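Local coordinates for putative metal-dependent hydrolase (Parabacteroides distasonis ATCC 8503, PDB 3KL7), which binds two zinc ions in a metallo-beta-lactamase-type fold and is probably a metal-dependent hydrolase of unknown substrate, at residues P181-Q184 with P185-T189. Sequence-based numbering, arbitrary orientation.
Sequences PVNQ and PYTMT
Thr187 gives its hydroxyl proton to the side-chain amide of Asn183, with OG1 2.6 Å from OD1 and lying in the plane of that carbonyl. Both side chains place the touching group between the backbone N and the carbonyl carbon (chi1 71° for Asn183 and 66° for Thr187), which sets OD1 and OG1 facing each other. The same pair is joined through the backbone: Thr187 N donates to Asn183 O at 3.0 Å, closing a tight turn across Gln184, Pro185 and Tyr186 with a cis peptide bond before Pro185. Gln184 folds its bent chain back so that NE2 reaches Asn183 O from the opposite face of the carbonyl plane, at 3.3 Å, while its OE1 is taken by Arg136. Nearer the base, Met188 N donates to Pro181 O over 3.3 Å, well above the carbonyl plane.

This loop leaves strand 177-181 and runs into helix 190-200, N-capped by Thr189, beside the dinuclear zinc site of the metallo-beta-lactamase fold. Asn183 OD1 also receives a weak hydrogen bond from ND1 of the zinc ligand His209, and Thr187 packs on Asp162, which binds both metals; the pair thus lies in the second shell, where it probably helps orient His209.

Van der Waals contacts fill in around these bonds. The methyl CE of Met188, present as selenomethionine, lies 3.6 Å from Pro181 CD, and Thr187 CB rests at the same distance from Pro181 CB. Toward the helix, the methyl CG2 of Thr189 rests on the amide group of Gln184, 3.5 Å from CD. At the bend, the Tyr186 ring has Pro185 CD over the centre of one face and presents its CD2 edge to Asn183 ND2; the Asn183 amide and the ring have planes 42° apart.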
loop_
_atom_site.group_PDB
_atom_site.type_symbol
_atom_site.label_atom_id
_atom_site.label_comp_id
_atom_site.label_asym_id
_atom_site.label_seq_id
_atom_site.Cartn_x
_atom_site.Cartn_y
_atom_site.Cartn_z
ATOM N N PRO A 181 -2.828 -1.657 -7.434
ATOM C CA PRO A 181 -3.746 -0.610 -7.924
ATOM C C PRO A 181 -4.297 -0.887 -9.306
ATOM O O PRO A 181 -3.533 -1.159 -10.227
ATOM C CB PRO A 181 -2.852 0.630 -7.973
ATOM C CG PRO A 181 -1.525 0.096 -8.256
ATOM C CD PRO A 181 -1.433 -1.187 -7.466
ATOM N N VAL A 182 -5.618 -0.780 -9.451
ATOM C CA VAL A 182 -6.286 -1.182 -10.662
ATOM C C VAL A 182 -7.327 -0.128 -11.096
ATOM O O VAL A 182 -8.553 -0.378 -11.051
ATOM C CB VAL A 182 -6.993 -2.577 -10.468
ATOM C CG1 VAL A 182 -7.401 -3.160 -11.791
ATOM C CG2 VAL A 182 -6.067 -3.584 -9.666
ATOM N N ASN A 183 -6.848 1.048 -11.505
ATOM C CA ASN A 183 -7.719 2.042 -12.114
ATOM C C ASN A 183 -7.067 2.696 -13.320
ATOM O O ASN A 183 -5.867 2.617 -13.487
ATOM C CB ASN A 183 -8.208 3.095 -11.087
ATOM C CG ASN A 183 -7.120 4.041 -10.640
ATOM O OD1 ASN A 183 -5.935 3.701 -10.634
ATOM N ND2 ASN A 183 -7.514 5.220 -10.242
ATOM N N GLN A 184 -7.880 3.324 -14.165
ATOM C CA GLN A 184 -7.387 3.922 -15.367
ATOM C C GLN A 184 -7.719 5.425 -15.436
ATOM O O GLN A 184 -8.757 5.847 -14.956
ATOM C CB GLN A 184 -7.947 3.187 -16.584
ATOM C CG GLN A 184 -7.247 1.836 -16.830
ATOM C CD GLN A 184 -5.822 2.007 -17.346
ATOM O OE1 GLN A 184 -5.617 2.336 -18.531
ATOM N NE2 GLN A 184 -4.823 1.795 -16.464
ATOM N N PRO A 185 -6.812 6.234 -16.038
ATOM C CA PRO A 185 -5.562 5.802 -16.675
ATOM C C PRO A 185 -4.329 5.780 -15.733
ATOM O O PRO A 185 -3.211 5.547 -16.182
ATOM C CB PRO A 185 -5.367 6.845 -17.751
ATOM C CG PRO A 185 -5.958 8.118 -17.141
ATOM C CD PRO A 185 -7.014 7.691 -16.157
ATOM N N TYR A 186 -4.548 5.999 -14.461
ATOM C CA TYR A 186 -3.464 6.289 -13.530
ATOM C C TYR A 186 -2.594 5.064 -13.171
ATOM O O TYR A 186 -1.393 5.183 -13.044
ATOM C CB TYR A 186 -4.046 6.921 -12.255
ATOM C CG TYR A 186 -4.946 8.091 -12.552
ATOM C CD1 TYR A 186 -4.426 9.276 -13.058
ATOM C CD2 TYR A 186 -6.316 8.005 -12.373
ATOM C CE1 TYR A 186 -5.251 10.356 -13.358
ATOM C CE2 TYR A 186 -7.160 9.100 -12.674
ATOM C CZ TYR A 186 -6.614 10.252 -13.160
ATOM O OH TYR A 186 -7.414 11.326 -13.456
ATOM N N THR A 187 -3.218 3.897 -13.006
ATOM C CA THR A 187 -2.486 2.705 -12.635
ATOM C C THR A 187 -2.817 1.548 -13.602
ATOM O O THR A 187 -2.653 1.709 -14.817
ATOM C CB THR A 187 -2.691 2.346 -11.135
ATOM O OG1 THR A 187 -4.054 1.982 -10.888
ATOM C CG2 THR A 187 -2.319 3.531 -10.254
HETATM N N MSE A 188 -3.288 0.414 -13.092
HETATM C CA MSE A 188 -3.377 -0.813 -13.911
HETATM C C MSE A 188 -4.800 -1.189 -14.396
HETATM O O MSE A 188 -5.821 -0.945 -13.692
HETATM C CB MSE A 188 -2.771 -2.010 -13.139
HETATM C CG MSE A 188 -1.250 -2.023 -13.145
HETATM SE SE MSE A 188 -0.438 -3.571 -12.310
HETATM C CE MSE A 188 -0.642 -2.976 -10.485
ATOM N N THR A 189 -4.858 -1.792 -15.589
ATOM C CA THR A 189 -6.072 -2.466 -16.061
ATOM C C THR A 189 -6.111 -3.836 -15.425
ATOM O O THR A 189 -5.148 -4.254 -14.759
ATOM C CB THR A 189 -6.076 -2.670 -17.577
ATOM O OG1 THR A 189 -5.038 -3.602 -17.926
ATOM C CG2 THR A 189 -5.875 -1.316 -18.330
#